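Local structure of superoxide dismutase (Leishmania major, 4F2N) at residues E83-I86 with L87-G91; A102-H105 with F106-F110; T189-V192 with W193-Y197. The protein catalyses the dismutation of superoxide to molecular oxygen and hydrogen peroxide at an iron centre. One frame throughout, in Å; residues are numbered along the deposited sequence.

The three contacts follow one another along the chain; contact 1 lies away from the iron, while contacts 2 and 3 both reach it. Contact 1 takes in nearly all of the short helix 82-89 and the first residues beyond it, contact 2 the middle of the next helix, 96-113; both belong to the alpha-hairpin domain, touch each other and have centres about 12 Å apart. Contact 3, where strand 185-191 of the three-stranded antiparallel sheet runs into a loop, belongs to the C-terminal domain. Its centre lies about 12 Å from that of contact 2 and about 22 Å from that of contact 1. Contacts 2 and 3 share the iron and its bound water, so the metal sits between the two domains, as in other superoxide dismutases of this family.

Contact 1 of 3, residues E83-I86 with L87-G91; sequences EEII and LATTG
Glu83 and Leu87 are joined by the ordinary helical bond, the amide N of Leu87 lying 2.9 Å from the carbonyl O of Glu83. The Leu87 side chain runs alongside the same carbonyl: with CG beside its own backbone N (chi1 -67°), it brings CG to 3.3 Å from Glu83 O. The carboxylate of Glu83 plays no part in this turn, being bound by the backbone N atoms of Thr25 and Leu26. One residue on, Glu84 O accepts from Ala88 N at 3.0 Å, and the methyl CB of Ala88 rests 3.3 Å from that oxygen, while Glu84 is partly exposed and its first side-chain bond points away from residues 87-91.

At Ile85 the pattern changes. Its carbonyl O takes the hydroxyl OG1 of Thr89 at 2.8 Å, whereas the amides of Ala88 and Thr89 give it weak bonds. The hydroxyl can fold back because chi1 of Thr89 (56°) sets OG1 between its backbone N and carbonyl carbon; it meets the oxygen from above the carbonyl plane. A buried polar group is thus satisfied within the helix itself. Ile86 O then receives two amides, Thr90 N at 2.9 Å, nearly along the C=O axis, and Thr89 N at 3.2 Å, from well above the carbonyl plane. The second spans three residues instead of four, a tightening of the final turn, and Thr90 is the first residue to abandon helical backbone angles.

Through the isoleucines the short helix 82-89 packs on the longer helix 96-113: Ile85 lies against Ala102 and Ile86 against Phe106, which Glu83 also touches. Thr89 extends this face onto Phe99, Ala88 and Ile85 both touch Tyr77, and Thr90 reaches the loop residue Thr181.

Contact 2 of 3, residues A102-H105 with F106-F110; sequences AAQH and FNHSF. With FE2 (Fe (II) ion), chain N.
Gln104 and His108, one turn apart on helix 96-113, stand with amide and imidazole planes 72° apart, and the amide NE2 of Gln104 comes to 3.6 Å from CE1 of the ring. The glutamine chain bends at chi2 (-68°), which turns its amide along the helix toward the metal. From the main chain of the same residue, the carbonyl O of Gln104 holds the imidazole: His108 ND1 donates to it at 2.8 Å, with the oxygen practically in the ring plane, while His108 N reaches it at 3.0 Å from the other face of the carbonyl.

The amide of Asn107 is likewise turned steeply against that of Gln104. Asn107 ND2 nevertheless donates to Gln104 OE1 at 3.2 Å within the plane of the acceptor amide, and Trp156 NE1 binds the same oxygen. On another side of the helix, Ser109 OG returns to His105 O at 2.9 Å, across the carbonyl plane from Ser109 N. The hydroxyl also passes 3.4 Å from CE1 of the His105 ring, whose ND1 is bonded to His63.

The result is a layered metal site. With ND1 fixed by a backbone carbonyl, His108 is oriented to offer NE2 to the iron, 2.1 Å away. Gln104 NE2, also bonded to Tyr66, donates to the water on the iron at 3.2 Å, and its orientation is set by the two donors to OE1. It is therefore a second-shell residue that probably tunes the redox potential of the metal through the bound water, as the corresponding glutamine does in related iron enzymes.

Contact 3 of 3, residues T189-V192 with W193-Y197; sequences TADV and WEHAY. With FE2 (Fe (II) ion), chain N.
Asp191 and Trp193 form an Asx turn just where strand 185-191 ends: the backbone N of Trp193 donates to Asp191 OD1 at 3.1 Å, approaching from above the carboxylate plane. The aspartate conformation explains its double role. With CG trans to the backbone N (chi1 -170°), the carboxylate projects beyond the strand, so that OD1 faces the turn and OD2 binds the iron at 1.9 Å. The indole of Trp193 lies at a steep angle to this carboxylate, its CD1 3.3 Å from OD1, and one indole face is approached by the iron-bound water near its rim. That water also gives OD1 a weak hydrogen bond.

His195 adopts a less common rotamer, CG lying between its backbone N and carbonyl carbon (chi1 73°). This swings the ring back toward Asp191, and its NE2 binds the iron at 2.1 Å. Imidazole and carboxylate planes stand nearly perpendicular, 79° apart, while CB of Trp193 sits against one face of the ring. Ala196 fills the inside of the loop, with CB 3.5 Å from Asp191 O, an oxygen also bonded to the hydroxyl of Tyr208. Tyr197, turned the same way about chi1 as His195, presents the edge of its ring to Val192 O, CE2 being 3.9 Å from it; the hydroxyl is held by Arg205.

The strand end and the loop after it together supply two of the four protein ligands, which His58 and His108 complete, with water as a further ligand. Neither of the two is held by the metal alone. OD1 is tied to the backbone, and ND1 of His195 is hydrogen-bonded to Glu194 of the second subunit, an exchange repeated in the other direction, so dimer formation itself appears to help orient the histidine on the iron.

Contact 1 of 3, residues E83-I86 with L87-G91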
ATOM      1  N   GLU B  83      -6.665 -21.714  -0.750  1.00 21.59           N
ATOM      2  CA  GLU B  83      -7.456 -21.228  -1.890  1.00 22.10           C
ATOM      3  C   GLU B  83      -8.964 -21.427  -1.706  1.00 22.22           C
ATOM      4  O   GLU B  83      -9.788 -20.619  -2.150  1.00 22.05           O
ATOM      5  CB  GLU B  83      -7.006 -21.939  -3.152  1.00 22.96           C
ATOM      6  CG  GLU B  83      -5.683 -21.394  -3.629  1.00 23.23           C
ATOM      7  CD  GLU B  83      -5.017 -22.310  -4.631  1.00 24.11           C
ATOM      8  OE1 GLU B  83      -5.509 -22.343  -5.772  1.00 24.27           O
ATOM      9  OE2 GLU B  83      -4.003 -22.962  -4.273  1.00 24.57           O
ATOM     10  N   GLU B  84      -9.337 -22.503  -1.038  1.00 23.99           N
ATOM     11  CA  GLU B  84     -10.748 -22.708  -0.736  1.00 24.35           C
ATOM     12  C   GLU B  84     -11.278 -21.571   0.165  1.00 23.89           C
ATOM     13  O   GLU B  84     -12.396 -21.077  -0.027  1.00 23.87           O
ATOM     14  CB  GLU B  84     -10.954 -24.085  -0.098  1.00 26.60           C
ATOM     15  CG  GLU B  84     -12.396 -24.419   0.193  1.00 29.23           C
ATOM     16  CD  GLU B  84     -12.664 -25.921   0.288  1.00 32.71           C
ATOM     17  OE1 GLU B  84     -11.840 -26.752  -0.183  1.00 32.85           O
ATOM     18  OE2 GLU B  84     -13.723 -26.269   0.847  1.00 35.51           O
ATOM     19  N   ILE B  85     -10.475 -21.140   1.131  1.00 23.09           N
ATOM     20  CA  ILE B  85     -10.890 -20.011   1.985  1.00 23.33           C
ATOM     21  C   ILE B  85     -11.057 -18.713   1.144  1.00 22.82           C
ATOM     22  O   ILE B  85     -12.048 -18.003   1.261  1.00 22.70           O
ATOM     23  CB  ILE B  85      -9.932 -19.791   3.176  1.00 23.48           C
ATOM     24  CG1 ILE B  85      -9.755 -21.081   4.016  1.00 24.39           C
ATOM     25  CG2 ILE B  85     -10.404 -18.620   4.035  1.00 23.62           C
ATOM     26  CD1 ILE B  85      -8.745 -20.964   5.144  1.00 24.24           C
ATOM     27  N   ILE B  86     -10.085 -18.447   0.279  1.00 22.51           N
ATOM     28  CA  ILE B  86     -10.116 -17.304  -0.631  1.00 22.09           C
ATOM     29  C   ILE B  86     -11.396 -17.324  -1.446  1.00 22.77           C
ATOM     30  O   ILE B  86     -12.138 -16.321  -1.494  1.00 23.19           O
ATOM     31  CB  ILE B  86      -8.869 -17.317  -1.546  1.00 21.53           C
ATOM     32  CG1 ILE B  86      -7.593 -17.226  -0.689  1.00 21.10           C
ATOM     33  CG2 ILE B  86      -8.902 -16.183  -2.583  1.00 21.29           C
ATOM     34  CD1 ILE B  86      -6.339 -17.293  -1.510  1.00 21.04           C
ATOM     35  N   LEU B  87     -11.680 -18.470  -2.075  1.00 22.65           N
ATOM     36  CA  LEU B  87     -12.833 -18.566  -2.951  1.00 23.08           C
ATOM     37  C   LEU B  87     -14.168 -18.458  -2.208  1.00 23.98           C
ATOM     38  O   LEU B  87     -15.135 -17.955  -2.767  1.00 24.81           O
ATOM     39  CB  LEU B  87     -12.774 -19.843  -3.802  1.00 23.62           C
ATOM     40  CG  LEU B  87     -11.627 -19.858  -4.842  1.00 23.76           C
ATOM     41  CD1 LEU B  87     -11.619 -21.202  -5.568  1.00 24.60           C
ATOM     42  CD2 LEU B  87     -11.727 -18.706  -5.842  1.00 23.96           C
ATOM     43  N   ALA B  88     -14.210 -18.910  -0.957  1.00 24.11           N
ATOM     44  CA  ALA B  88     -15.429 -18.853  -0.145  1.00 25.25           C
ATOM     45  C   ALA B  88     -15.669 -17.455   0.456  1.00 25.78           C
ATOM     46  O   ALA B  88     -16.790 -17.124   0.837  1.00 26.61           O
ATOM     47  CB  ALA B  88     -15.353 -19.894   0.951  1.00 25.53           C
ATOM     48  N   THR B  89     -14.627 -16.626   0.522  1.00 25.75           N
ATOM     49  CA  THR B  89     -14.744 -15.295   1.153  1.00 26.24           C
ATOM     50  C   THR B  89     -14.723 -14.106   0.171  1.00 26.44           C
ATOM     51  O   THR B  89     -15.166 -13.006   0.528  1.00 27.19           O
ATOM     52  CB  THR B  89     -13.664 -15.074   2.242  1.00 25.54           C
ATOM     53  OG1 THR B  89     -12.341 -15.276   1.701  1.00 24.08           O
ATOM     54  CG2 THR B  89     -13.883 -16.042   3.411  1.00 25.89           C
ATOM     55  N   THR B  90     -14.235 -14.336  -1.048  1.00 25.70           N
ATOM     56  CA  THR B  90     -14.101 -13.275  -2.060  1.00 26.64           C
ATOM     57  C   THR B  90     -15.448 -12.612  -2.349  1.00 28.65           C
ATOM     58  O   THR B  90     -16.480 -13.283  -2.459  1.00 28.45           O
ATOM     59  CB  THR B  90     -13.403 -13.761  -3.358  1.00 25.99           C
ATOM     60  OG1 THR B  90     -13.154 -12.644  -4.229  1.00 25.61           O
ATOM     61  CG2 THR B  90     -14.235 -14.818  -4.103  1.00 25.95           C
ATOM     62  N   GLY B  91     -15.429 -11.288  -2.415  1.00 30.59           N
ATOM     63  CA  GLY B  91     -16.632 -10.506  -2.705  1.00 33.70           C
ATOM     64  C   GLY B  91     -17.724 -10.523  -1.648  1.00 36.30           C
ATOM     65  O   GLY B  91     -18.803 -10.019  -1.905  1.00 40.12           O
TER

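Contact 2 of 3, residues A102-H105 with F106-F110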
ATOM      1  N   ALA B 102      -6.155 -14.623   4.244  1.00 18.34           N
ATOM      2  CA  ALA B 102      -6.022 -15.876   3.453  1.00 18.49           C
ATOM      3  C   ALA B 102      -5.359 -15.612   2.105  1.00 18.25           C
ATOM      4  O   ALA B 102      -4.374 -16.304   1.721  1.00 18.85           O
ATOM      5  CB  ALA B 102      -7.386 -16.537   3.267  1.00 18.93           C
ATOM      6  N   ALA B 103      -5.829 -14.573   1.414  1.00 17.76           N
ATOM      7  CA  ALA B 103      -5.220 -14.177   0.127  1.00 17.15           C
ATOM      8  C   ALA B 103      -3.770 -13.740   0.320  1.00 16.91           C
ATOM      9  O   ALA B 103      -2.916 -14.174  -0.433  1.00 16.63           O
ATOM     10  CB  ALA B 103      -6.033 -13.084  -0.570  1.00 16.89           C
ATOM     11  N   GLN B 104      -3.475 -12.891   1.315  1.00 17.15           N
ATOM     12  CA  GLN B 104      -2.068 -12.516   1.545  1.00 17.38           C
ATOM     13  C   GLN B 104      -1.183 -13.714   1.884  1.00 17.52           C
ATOM     14  O   GLN B 104      -0.005 -13.767   1.479  1.00 18.05           O
ATOM     15  CB  GLN B 104      -1.927 -11.411   2.615  1.00 17.72           C
ATOM     16  CG  GLN B 104      -2.376 -10.033   2.112  1.00 18.32           C
ATOM     17  CD  GLN B 104      -1.433  -9.460   1.033  1.00 18.54           C
ATOM     18  OE1 GLN B 104      -1.508  -9.846  -0.147  1.00 18.73           O
ATOM     19  NE2 GLN B 104      -0.564  -8.536   1.427  1.00 18.17           N
ATOM     20  N   HIS B 105      -1.717 -14.679   2.642  1.00 17.46           N
ATOM     21  CA  HIS B 105      -0.950 -15.898   2.942  1.00 18.02           C
ATOM     22  C   HIS B 105      -0.620 -16.637   1.663  1.00 17.91           C
ATOM     23  O   HIS B 105       0.534 -16.988   1.404  1.00 17.68           O
ATOM     24  CB  HIS B 105      -1.664 -16.795   3.974  1.00 18.26           C
ATOM     25  CG  HIS B 105      -0.982 -18.122   4.224  1.00 19.08           C
ATOM     26  ND1 HIS B 105       0.369 -18.256   4.281  1.00 19.08           N
ATOM     27  CD2 HIS B 105      -1.514 -19.400   4.470  1.00 19.69           C
ATOM     28  CE1 HIS B 105       0.684 -19.536   4.548  1.00 19.77           C
ATOM     29  NE2 HIS B 105      -0.460 -20.245   4.641  1.00 20.35           N
ATOM     30  N   PHE B 106      -1.628 -16.834   0.840  1.00 18.04           N
ATOM     31  CA  PHE B 106      -1.436 -17.498  -0.441  1.00 18.41           C
ATOM     32  C   PHE B 106      -0.460 -16.682  -1.310  1.00 17.93           C
ATOM     33  O   PHE B 106       0.486 -17.252  -1.895  1.00 18.48           O
ATOM     34  CB  PHE B 106      -2.781 -17.679  -1.172  1.00 18.52           C
ATOM     35  CG  PHE B 106      -2.618 -18.110  -2.615  1.00 19.51           C
ATOM     36  CD1 PHE B 106      -2.556 -19.463  -2.940  1.00 20.61           C
ATOM     37  CD2 PHE B 106      -2.482 -17.167  -3.637  1.00 19.49           C
ATOM     38  CE1 PHE B 106      -2.348 -19.877  -4.267  1.00 21.28           C
ATOM     39  CE2 PHE B 106      -2.279 -17.558  -4.963  1.00 20.74           C
ATOM     40  CZ  PHE B 106      -2.218 -18.927  -5.278  1.00 21.25           C
ATOM     41  N   ASN B 107      -0.682 -15.367  -1.401  1.00 16.98           N
ATOM     42  CA  ASN B 107       0.116 -14.540  -2.323  1.00 17.04           C
ATOM     43  C   ASN B 107       1.584 -14.620  -1.963  1.00 16.73           C
ATOM     44  O   ASN B 107       2.425 -14.786  -2.855  1.00 17.12           O
ATOM     45  CB  ASN B 107      -0.336 -13.073  -2.333  1.00 16.89           C
ATOM     46  CG  ASN B 107      -1.732 -12.903  -2.888  1.00 17.53           C
ATOM     47  OD1 ASN B 107      -2.244 -13.769  -3.628  1.00 17.64           O
ATOM     48  ND2 ASN B 107      -2.356 -11.791  -2.546  1.00 17.36           N
ATOM     49  N   HIS B 108       1.893 -14.527  -0.665  1.00 16.52           N
ATOM     50  CA  HIS B 108       3.311 -14.597  -0.217  1.00 16.73           C
ATOM     51  C   HIS B 108       3.899 -15.972  -0.425  1.00 16.96           C
ATOM     52  O   HIS B 108       5.054 -16.095  -0.850  1.00 17.99           O
ATOM     53  CB  HIS B 108       3.487 -14.155   1.254  1.00 16.75           C
ATOM     54  CG  HIS B 108       3.367 -12.650   1.447  1.00 16.49           C
ATOM     55  ND1 HIS B 108       2.165 -12.024   1.597  1.00 16.26           N
ATOM     56  CD2 HIS B 108       4.328 -11.652   1.426  1.00 16.32           C
ATOM     57  CE1 HIS B 108       2.350 -10.706   1.691  1.00 16.22           C
ATOM     58  NE2 HIS B 108       3.674 -10.457   1.568  1.00 16.31           N
ATOM     59  N   SER B 109       3.139 -17.024  -0.116  1.00 17.13           N
ATOM     60  CA  SER B 109       3.608 -18.401  -0.321  1.00 17.67           C
ATOM     61  C   SER B 109       3.990 -18.646  -1.761  1.00 17.70           C
ATOM     62  O   SER B 109       5.001 -19.283  -2.060  1.00 18.27           O
ATOM     63  CB  SER B 109       2.550 -19.419   0.154  1.00 17.68           C
ATOM     64  OG  SER B 109       2.355 -19.254   1.550  1.00 17.60           O
ATOM     65  N   PHE B 110       3.173 -18.122  -2.656  1.00 17.23           N
ATOM     66  CA  PHE B 110       3.386 -18.307  -4.083  1.00 17.48           C
ATOM     67  C   PHE B 110       4.632 -17.543  -4.505  1.00 17.72           C
ATOM     68  O   PHE B 110       5.486 -18.078  -5.220  1.00 18.65           O
ATOM     69  CB  PHE B 110       2.148 -17.843  -4.890  1.00 17.00           C
ATOM     70  CG  PHE B 110       2.259 -18.183  -6.350  1.00 17.46           C
ATOM     71  CD1 PHE B 110       2.090 -19.501  -6.782  1.00 18.14           C
ATOM     72  CD2 PHE B 110       2.537 -17.201  -7.286  1.00 17.33           C
ATOM     73  CE1 PHE B 110       2.188 -19.830  -8.134  1.00 18.90           C
ATOM     74  CE2 PHE B 110       2.649 -17.525  -8.641  1.00 18.19           C
ATOM     75  CZ  PHE B 110       2.475 -18.833  -9.067  1.00 18.78           C
TER
HETATM   76 FE   FE2 N 300       4.455  -8.682   0.897  1.00 16.82          FE
HETATM   77  O   HOH W   1       2.386  -7.995   0.306  1.00 12.29           O

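Contact 3 of 3, residues T189-V192 with W193-Y197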
ATOM      1  N   THR B 189       4.448 -14.263  -9.801  1.00 17.33           N
ATOM      2  CA  THR B 189       4.010 -12.993  -9.195  1.00 17.39           C
ATOM      3  C   THR B 189       5.177 -12.152  -8.697  1.00 17.63           C
ATOM      4  O   THR B 189       6.234 -12.696  -8.343  1.00 17.61           O
ATOM      5  CB  THR B 189       2.978 -13.206  -8.044  1.00 17.35           C
ATOM      6  OG1 THR B 189       2.293 -11.972  -7.792  1.00 17.06           O
ATOM      7  CG2 THR B 189       3.649 -13.620  -6.732  1.00 17.46           C
ATOM      8  N   ALA B 190       4.981 -10.832  -8.651  1.00 17.67           N
ATOM      9  CA  ALA B 190       5.910  -9.925  -7.957  1.00 17.29           C
ATOM     10  C   ALA B 190       5.079  -9.134  -6.972  1.00 16.78           C
ATOM     11  O   ALA B 190       4.049  -8.532  -7.335  1.00 16.48           O
ATOM     12  CB  ALA B 190       6.592  -8.981  -8.943  1.00 17.86           C
ATOM     13  N   ASP B 191       5.493  -9.161  -5.715  1.00 16.35           N
ATOM     14  CA  ASP B 191       4.849  -8.341  -4.673  1.00 15.87           C
ATOM     15  C   ASP B 191       5.271  -6.884  -4.901  1.00 15.80           C
ATOM     16  O   ASP B 191       6.479  -6.603  -4.970  1.00 15.56           O
ATOM     17  CB  ASP B 191       5.393  -8.815  -3.307  1.00 16.17           C
ATOM     18  CG  ASP B 191       4.657  -8.222  -2.120  1.00 16.13           C
ATOM     19  OD1 ASP B 191       3.729  -7.396  -2.310  1.00 15.67           O
ATOM     20  OD2 ASP B 191       4.986  -8.622  -0.959  1.00 16.38           O
ATOM     21  N   VAL B 192       4.313  -5.969  -5.062  1.00 15.38           N
ATOM     22  CA  VAL B 192       4.676  -4.553  -5.133  1.00 15.56           C
ATOM     23  C   VAL B 192       4.040  -3.726  -4.008  1.00 15.58           C
ATOM     24  O   VAL B 192       3.948  -2.498  -4.092  1.00 15.80           O
ATOM     25  CB  VAL B 192       4.450  -3.914  -6.519  1.00 15.64           C
ATOM     26  CG1 VAL B 192       5.346  -4.558  -7.570  1.00 15.31           C
ATOM     27  CG2 VAL B 192       3.003  -4.105  -6.932  1.00 15.33           C
ATOM     28  N   TRP B 193       3.632  -4.385  -2.916  1.00 15.44           N
ATOM     29  CA  TRP B 193       3.521  -3.649  -1.644  1.00 15.22           C
ATOM     30  C   TRP B 193       4.850  -3.026  -1.380  1.00 15.81           C
ATOM     31  O   TRP B 193       5.898  -3.661  -1.649  1.00 15.96           O
ATOM     32  CB  TRP B 193       3.190  -4.606  -0.505  1.00 15.19           C
ATOM     33  CG  TRP B 193       1.721  -5.020  -0.448  1.00 14.98           C
ATOM     34  CD1 TRP B 193       0.997  -5.735  -1.391  1.00 14.90           C
ATOM     35  CD2 TRP B 193       0.837  -4.851   0.689  1.00 14.95           C
ATOM     36  NE1 TRP B 193      -0.301  -5.971  -0.952  1.00 14.82           N
ATOM     37  CE2 TRP B 193      -0.457  -5.456   0.309  1.00 15.00           C
ATOM     38  CE3 TRP B 193       0.965  -4.241   1.954  1.00 15.04           C
ATOM     39  CZ2 TRP B 193      -1.559  -5.439   1.171  1.00 15.01           C
ATOM     40  CZ3 TRP B 193      -0.158  -4.235   2.816  1.00 15.24           C
ATOM     41  CH2 TRP B 193      -1.384  -4.828   2.431  1.00 14.98           C
ATOM     42  N   GLU B 194       4.860  -1.817  -0.803  1.00 16.11           N
ATOM     43  CA  GLU B 194       6.121  -1.096  -0.614  1.00 16.30           C
ATOM     44  C   GLU B 194       7.062  -1.840   0.314  1.00 16.66           C
ATOM     45  O   GLU B 194       8.290  -1.761   0.155  1.00 17.40           O
ATOM     46  CB  GLU B 194       5.892   0.339  -0.109  1.00 16.58           C
ATOM     47  CG  GLU B 194       5.233   1.229  -1.156  1.00 16.94           C
ATOM     48  CD  GLU B 194       4.981   2.657  -0.668  1.00 17.56           C
ATOM     49  OE1 GLU B 194       4.331   2.835   0.404  1.00 16.48           O
ATOM     50  OE2 GLU B 194       5.400   3.601  -1.402  1.00 18.75           O
ATOM     51  N   HIS B 195       6.505  -2.579   1.272  1.00 16.64           N
ATOM     52  CA  HIS B 195       7.350  -3.393   2.155  1.00 16.92           C
ATOM     53  C   HIS B 195       8.140  -4.458   1.429  1.00 17.19           C
ATOM     54  O   HIS B 195       9.130  -4.950   1.993  1.00 17.63           O
ATOM     55  CB  HIS B 195       6.539  -4.020   3.326  1.00 16.68           C
ATOM     56  CG  HIS B 195       5.625  -5.145   2.914  1.00 16.24           C
ATOM     57  ND1 HIS B 195       4.269  -5.096   3.099  1.00 15.91           N
ATOM     58  CD2 HIS B 195       5.900  -6.401   2.320  1.00 16.24           C
ATOM     59  CE1 HIS B 195       3.705  -6.253   2.644  1.00 15.79           C
ATOM     60  NE2 HIS B 195       4.703  -7.046   2.153  1.00 15.58           N
ATOM     61  N   ALA B 196       7.749  -4.844   0.203  1.00 16.65           N
ATOM     62  CA  ALA B 196       8.497  -5.921  -0.484  1.00 17.49           C
ATOM     63  C   ALA B 196       9.895  -5.441  -0.843  1.00 18.34           C
ATOM     64  O   ALA B 196      10.854  -6.248  -0.917  1.00 19.73           O
ATOM     65  CB  ALA B 196       7.760  -6.423  -1.729  1.00 16.89           C
ATOM     66  N   TYR B 197      10.043  -4.137  -1.053  1.00 18.32           N
ATOM     67  CA  TYR B 197      11.322  -3.623  -1.583  1.00 18.40           C
ATOM     68  C   TYR B 197      11.866  -2.425  -0.841  1.00 18.81           C
ATOM     69  O   TYR B 197      12.948  -1.957  -1.195  1.00 19.04           O
ATOM     70  CB  TYR B 197      11.162  -3.233  -3.076  1.00 18.29           C
ATOM     71  CG  TYR B 197      10.072  -2.194  -3.329  1.00 17.81           C
ATOM     72  CD1 TYR B 197      10.344  -0.815  -3.261  1.00 18.00           C
ATOM     73  CD2 TYR B 197       8.767  -2.585  -3.620  1.00 17.31           C
ATOM     74  CE1 TYR B 197       9.315   0.128  -3.480  1.00 17.40           C
ATOM     75  CE2 TYR B 197       7.762  -1.661  -3.852  1.00 16.75           C
ATOM     76  CZ  TYR B 197       8.038  -0.312  -3.760  1.00 17.06           C
ATOM     77  OH  TYR B 197       7.048   0.612  -3.980  1.00 16.54           O
TER
HETATM   78 FE   FE2 N 300       4.455  -8.682   0.897  1.00 16.82          FE
HETATM   79  O   HOH W   1       2.386  -7.995   0.306  1.00 12.29           O